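PDB 5XU0: membrane-fusion protein from Streptococcus pneumoniae, which probably serves as the membrane-fusion subunit of a MacAB-like efflux pump, forming part of a channel that carries substrates out of the cell. Local coordinates for residues S2-T8 with F256-V262; Q41-S47 with M140-S144. The protein carries 2 engineered substitutions. The contacts are given in a common frame with arbitrary orientation. Numbering follows the deposited sequence.

Contact 1 (S2-T8 with F256-V262); sequences SVLLSGT and FSVNMEV. Engineered in segment 256-262: M260 (natural residue Ile).
Strands 3-8 and 257-262 run antiparallel in extended conformation, their axes 4.6 Å apart with 151° between N-to-C directions. Hydrogen-bonded pairs V3-V262, L5-M260 and G7-V258 alternate with non-hydrogen-bonded L4-E261, S6-N259 and T8-S257. V262 N to V3 O (2.6 Å) and V3 N to V262 O (3.2 Å) close one pair; M260 N to L5 O (3.0 Å) and L5 N to M260 O (3.1 Å) close the next. The G7-V258 bonds are weak. L5 (m, t) and V262 (t) bring CD1 and CG2 to 3.8 Å, branched apolar chains suited to the interior. The engineered selenomethionine M260 has chi1 at -25°, off any well, chi2 t and chi3 m, so its CE lies 4.2 Å from L5 CB. G7, with no side chain, leaves room on this face beside the selenium of M260. The pair closes the six-stranded antiparallel barrel of the membrane-fusion fold by joining its first and last strands; L5 and M260 pack on Y241, and V262 on V197. L4, S6, T8, S257, N259 and E261 occupy the exposed face, where polar residues predominate. Just before strand 3-8, S2 (chi1 p) donates from OG to E261 OE2 (2.9 Å), reached by a t, t glutamate.

Contact 2 (Q41-S47 with M140-S144); sequences QALVKYS and MTVLS. Engineered in segment 140-144: M140 (natural residue Thr).
M140, V142 and Y46 bury the most surface where strand 42-46 meets strand 141-143, antiparallel at 156° with axes 4.7 Å apart. The engineered selenomethionine M140 offers its backbone O to Y46 N (2.8 Å), and its m, m, m chain folds along the other strand, setting CE 3.5 Å from Y46 CB and 3.0 Å from S47 O. V142 sits at a beta bulge, facing both L43 and V44 between the non-hydrogen-bonded pairs A42-L143 and K45-T141. L43, at phi/psi -133/-12, gives its N to V142 O (2.9 Å), while V142 N reaches V44 O (3.1 Å). S144 N bonds Q41 O (2.9 Å). Beta-branched V142 (t) and V44 (m) suit extended backbone and bring their CG2 atoms to 3.4 Å. Y46, chi1 m, turns its ring edge to V142, CE2 4.2 Å from V142 CG2; the large ring also packs on M168 of strand 167-172, and its OH accepts a weak hydrogen bond from D20 N. These strands belong to the lipoyl-like barrel-sandwich domain, at the base of its helical hairpin. Strand 42-46 lies between 26-28 and 141-143, with L43 packed on V169 and I171; helix 49-77 follows strand 42-46, and helix 109-138 leads back into 141-143.

Overall arrangement
Contact 2 is nested along the chain inside the loop closed by contact 1, and the two do not touch: their centres are 40 Å apart and their nearest atoms about 22 Å. They mark successive parts of an elongated adaptor. Contact 1 lies in the beta-barrel, where the two ends of the chain meet, 31 Å from the chain centre, whereas contact 2, 12 Å from that centre, belongs to the lipoyl-like barrel-sandwich region from which the helical hairpin projects. Their surroundings differ too: in the six-chain assembly E185 of a second subunit hydrogen-bonds to S257 in contact 1, while no other chain touches segments 41-47 and 140-144.

Contact 1 (S2-T8 with F256-V262)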
loop_
_atom_site.group_PDB
_atom_site.type_symbol
_atom_site.label_atom_id
_atom_site.label_comp_id
_atom_site.label_asym_id
_atom_site.label_seq_id
_atom_site.Cartn_x
_atom_site.Cartn_y
_atom_site.Cartn_z
ATOM N N SER B 2 -22.485 -35.091 34.589
ATOM C CA SER B 2 -22.596 -34.089 33.537
ATOM C C SER B 2 -21.283 -33.326 33.367
ATOM O O SER B 2 -20.272 -33.675 33.973
ATOM C CB SER B 2 -23.746 -33.123 33.837
ATOM O OG SER B 2 -23.507 -32.389 35.023
ATOM N N VAL B 3 -21.305 -32.285 32.537
ATOM C CA VAL B 3 -20.107 -31.523 32.193
ATOM C C VAL B 3 -20.461 -30.043 32.208
ATOM O O VAL B 3 -21.466 -29.635 31.617
ATOM C CB VAL B 3 -19.550 -31.930 30.814
ATOM C CG1 VAL B 3 -18.658 -30.834 30.252
ATOM C CG2 VAL B 3 -18.797 -33.253 30.901
ATOM N N LEU B 4 -19.645 -29.236 32.882
ATOM C CA LEU B 4 -19.881 -27.802 32.970
ATOM C C LEU B 4 -18.891 -27.040 32.109
ATOM O O LEU B 4 -17.709 -27.391 32.036
ATOM C CB LEU B 4 -19.788 -27.288 34.404
ATOM C CG LEU B 4 -20.703 -27.987 35.390
ATOM C CD1 LEU B 4 -19.833 -28.903 36.168
ATOM C CD2 LEU B 4 -21.405 -26.988 36.292
ATOM N N LEU B 5 -19.391 -25.983 31.478
ATOM C CA LEU B 5 -18.611 -25.154 30.579
ATOM C C LEU B 5 -18.982 -23.699 30.810
ATOM O O LEU B 5 -20.094 -23.387 31.244
ATOM C CB LEU B 5 -18.861 -25.541 29.116
ATOM C CG LEU B 5 -18.612 -27.017 28.800
ATOM C CD1 LEU B 5 -19.210 -27.417 27.463
ATOM C CD2 LEU B 5 -17.121 -27.315 28.853
ATOM N N SER B 6 -18.034 -22.812 30.536
ATOM C CA SER B 6 -18.307 -21.387 30.478
ATOM C C SER B 6 -18.489 -20.968 29.024
ATOM O O SER B 6 -18.147 -21.702 28.095
ATOM C CB SER B 6 -17.179 -20.584 31.130
ATOM O OG SER B 6 -17.409 -20.426 32.519
ATOM N N GLY B 7 -19.046 -19.781 28.836
ATOM C CA GLY B 7 -19.263 -19.274 27.495
ATOM C C GLY B 7 -19.898 -17.905 27.562
ATOM O O GLY B 7 -20.365 -17.459 28.615
ATOM N N THR B 8 -19.907 -17.237 26.413
ATOM C CA THR B 8 -20.499 -15.914 26.313
ATOM C C THR B 8 -21.639 -15.923 25.305
ATOM O O THR B 8 -21.643 -16.704 24.342
ATOM C CB THR B 8 -19.460 -14.857 25.921
ATOM O OG1 THR B 8 -18.821 -15.237 24.698
ATOM C CG2 THR B 8 -18.412 -14.716 27.009
ATOM N N PHE B 256 -23.385 -11.523 27.647
ATOM C CA PHE B 256 -23.574 -11.988 29.016
ATOM C C PHE B 256 -22.676 -13.183 29.314
ATOM O O PHE B 256 -22.604 -14.133 28.529
ATOM C CB PHE B 256 -25.038 -12.367 29.246
ATOM C CG PHE B 256 -25.908 -11.218 29.666
ATOM C CD1 PHE B 256 -25.350 -10.019 30.075
ATOM C CD2 PHE B 256 -27.288 -11.344 29.665
ATOM C CE1 PHE B 256 -26.153 -8.962 30.465
ATOM C CE2 PHE B 256 -28.096 -10.292 30.055
ATOM C CZ PHE B 256 -27.528 -9.099 30.455
ATOM N N SER B 257 -21.988 -13.133 30.452
ATOM C CA SER B 257 -21.267 -14.305 30.923
ATOM C C SER B 257 -22.262 -15.340 31.435
ATOM O O SER B 257 -23.282 -14.999 32.040
ATOM C CB SER B 257 -20.272 -13.927 32.014
ATOM O OG SER B 257 -19.143 -14.783 31.972
ATOM N N VAL B 258 -21.961 -16.611 31.191
ATOM C CA VAL B 258 -22.946 -17.677 31.320
ATOM C C VAL B 258 -22.255 -18.928 31.849
ATOM O O VAL B 258 -21.118 -19.231 31.473
ATOM C CB VAL B 258 -23.647 -17.924 29.964
ATOM C CG1 VAL B 258 -24.120 -19.356 29.835
ATOM C CG2 VAL B 258 -24.811 -16.957 29.788
ATOM N N ASN B 259 -22.943 -19.649 32.734
ATOM C CA ASN B 259 -22.447 -20.893 33.310
ATOM C C ASN B 259 -23.380 -22.026 32.915
ATOM O O ASN B 259 -24.602 -21.894 33.035
ATOM C CB ASN B 259 -22.339 -20.782 34.828
ATOM C CG ASN B 259 -21.554 -19.565 35.260
ATOM O OD1 ASN B 259 -20.323 -19.552 35.196
ATOM N ND2 ASN B 259 -22.262 -18.524 35.687
HETATM N N MSE B 260 -22.807 -23.131 32.446
HETATM C CA MSE B 260 -23.596 -24.158 31.772
HETATM C C MSE B 260 -23.360 -25.575 32.275
HETATM O O MSE B 260 -22.270 -25.909 32.729
HETATM C CB MSE B 260 -23.312 -24.117 30.272
HETATM C CG MSE B 260 -22.825 -22.774 29.768
HETATM SE SE MSE B 260 -23.254 -22.543 27.902
HETATM C CE MSE B 260 -22.354 -24.134 27.228
ATOM N N GLU B 261 -24.393 -26.408 32.166
ATOM C CA GLU B 261 -24.321 -27.825 32.495
ATOM C C GLU B 261 -24.784 -28.622 31.285
ATOM O O GLU B 261 -25.910 -28.434 30.812
ATOM C CB GLU B 261 -25.186 -28.148 33.716
ATOM C CG GLU B 261 -24.917 -29.510 34.322
ATOM C CD GLU B 261 -25.766 -29.771 35.548
ATOM O OE1 GLU B 261 -26.297 -28.795 36.120
ATOM O OE2 GLU B 261 -25.901 -30.949 35.938
ATOM N N VAL B 262 -23.921 -29.499 30.777
ATOM C CA VAL B 262 -24.256 -30.352 29.642
ATOM C C VAL B 262 -24.744 -31.688 30.175
ATOM O O VAL B 262 -24.002 -32.407 30.854
ATOM C CB VAL B 262 -23.065 -30.552 28.696
ATOM C CG1 VAL B 262 -23.521 -31.362 27.490
ATOM C CG2 VAL B 262 -22.493 -29.215 28.280
#

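Contact 2 (Q41-S47 with M140-S144)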
loop_
_atom_site.group_PDB
_atom_site.type_symbol
_atom_site.label_atom_id
_atom_site.label_comp_id
_atom_site.label_asym_id
_atom_site.label_seq_id
_atom_site.Cartn_x
_atom_site.Cartn_y
_atom_site.Cartn_z
ATOM N N GLN B 41 -32.744 -4.467 2.608
ATOM C CA GLN B 41 -32.786 -3.020 2.780
ATOM C C GLN B 41 -31.420 -2.402 2.515
ATOM O O GLN B 41 -30.386 -2.943 2.913
ATOM C CB GLN B 41 -33.251 -2.659 4.192
ATOM C CG GLN B 41 -33.240 -1.158 4.467
ATOM C CD GLN B 41 -33.743 -0.796 5.847
ATOM O OE1 GLN B 41 -34.267 -1.641 6.573
ATOM N NE2 GLN B 41 -33.589 0.471 6.217
ATOM N N ALA B 42 -31.418 -1.262 1.829
ATOM C CA ALA B 42 -30.186 -0.521 1.606
ATOM C C ALA B 42 -29.667 0.053 2.920
ATOM O O ALA B 42 -30.440 0.384 3.822
ATOM C CB ALA B 42 -30.417 0.601 0.595
ATOM N N LEU B 43 -28.337 0.156 3.032
ATOM C CA LEU B 43 -27.715 0.768 4.204
ATOM C C LEU B 43 -26.623 1.774 3.885
ATOM O O LEU B 43 -26.179 2.464 4.804
ATOM C CB LEU B 43 -27.111 -0.285 5.145
ATOM C CG LEU B 43 -27.902 -1.524 5.533
ATOM C CD1 LEU B 43 -27.604 -2.574 4.514
ATOM C CD2 LEU B 43 -27.524 -1.984 6.927
ATOM N N VAL B 44 -26.139 1.847 2.650
ATOM C CA VAL B 44 -25.267 2.938 2.221
ATOM C C VAL B 44 -25.555 3.201 0.751
ATOM O O VAL B 44 -25.810 2.271 -0.020
ATOM C CB VAL B 44 -23.758 2.645 2.427
ATOM C CG1 VAL B 44 -23.342 2.706 3.897
ATOM C CG2 VAL B 44 -23.385 1.322 1.838
ATOM N N LYS B 45 -25.509 4.473 0.366
ATOM C CA LYS B 45 -25.655 4.878 -1.025
ATOM C C LYS B 45 -24.452 5.726 -1.406
ATOM O O LYS B 45 -24.245 6.806 -0.840
ATOM C CB LYS B 45 -26.956 5.651 -1.251
ATOM C CG LYS B 45 -26.945 6.553 -2.485
ATOM C CD LYS B 45 -27.591 5.874 -3.685
ATOM C CE LYS B 45 -27.539 6.766 -4.914
ATOM N NZ LYS B 45 -27.789 8.193 -4.566
ATOM N N TYR B 46 -23.650 5.225 -2.340
ATOM C CA TYR B 46 -22.620 6.037 -2.960
ATOM C C TYR B 46 -23.242 6.927 -4.037
ATOM O O TYR B 46 -24.349 6.677 -4.520
ATOM C CB TYR B 46 -21.527 5.157 -3.570
ATOM C CG TYR B 46 -20.724 4.326 -2.588
ATOM C CD1 TYR B 46 -19.530 4.803 -2.055
ATOM C CD2 TYR B 46 -21.141 3.055 -2.217
ATOM C CE1 TYR B 46 -18.785 4.042 -1.166
ATOM C CE2 TYR B 46 -20.403 2.286 -1.331
ATOM C CZ TYR B 46 -19.226 2.785 -0.810
ATOM O OH TYR B 46 -18.491 2.023 0.072
ATOM N N SER B 47 -22.516 7.980 -4.412
ATOM C CA SER B 47 -23.011 8.914 -5.418
ATOM C C SER B 47 -23.004 8.255 -6.792
ATOM O O SER B 47 -21.939 7.945 -7.331
ATOM C CB SER B 47 -22.164 10.183 -5.433
ATOM O OG SER B 47 -22.350 10.894 -6.645
HETATM N N MSE B 140 -24.091 0.628 -6.245
HETATM C CA MSE B 140 -23.866 1.889 -5.550
HETATM C C MSE B 140 -24.779 1.986 -4.337
HETATM O O MSE B 140 -24.819 3.008 -3.650
HETATM C CB MSE B 140 -24.097 3.068 -6.494
HETATM C CG MSE B 140 -23.265 2.992 -7.761
HETATM SE SE MSE B 140 -21.362 3.087 -7.384
HETATM C CE MSE B 140 -21.272 4.996 -7.079
ATOM N N THR B 141 -25.524 0.911 -4.093
ATOM C CA THR B 141 -26.364 0.767 -2.909
ATOM C C THR B 141 -26.083 -0.608 -2.320
ATOM O O THR B 141 -26.427 -1.626 -2.927
ATOM C CB THR B 141 -27.853 0.914 -3.243
ATOM O OG1 THR B 141 -28.209 -0.011 -4.282
ATOM C CG2 THR B 141 -28.177 2.334 -3.694
ATOM N N VAL B 142 -25.457 -0.643 -1.157
ATOM C CA VAL B 142 -25.170 -1.901 -0.479
ATOM C C VAL B 142 -26.366 -2.278 0.382
ATOM O O VAL B 142 -26.941 -1.435 1.083
ATOM C CB VAL B 142 -23.874 -1.793 0.347
ATOM C CG1 VAL B 142 -23.397 -3.166 0.771
ATOM C CG2 VAL B 142 -22.791 -1.110 -0.484
ATOM N N LEU B 143 -26.748 -3.551 0.320
ATOM C CA LEU B 143 -27.949 -4.056 0.970
ATOM C C LEU B 143 -27.587 -4.977 2.129
ATOM O O LEU B 143 -26.478 -5.512 2.209
ATOM C CB LEU B 143 -28.834 -4.803 -0.033
ATOM C CG LEU B 143 -29.040 -4.123 -1.385
ATOM C CD1 LEU B 143 -29.876 -5.007 -2.292
ATOM C CD2 LEU B 143 -29.691 -2.759 -1.209
ATOM N N SER B 144 -28.549 -5.161 3.031
ATOM C CA SER B 144 -28.329 -5.958 4.229
ATOM C C SER B 144 -28.520 -7.435 3.918
ATOM O O SER B 144 -29.367 -7.809 3.109
ATOM C CB SER B 144 -29.286 -5.531 5.343
ATOM O OG SER B 144 -29.462 -6.570 6.292
#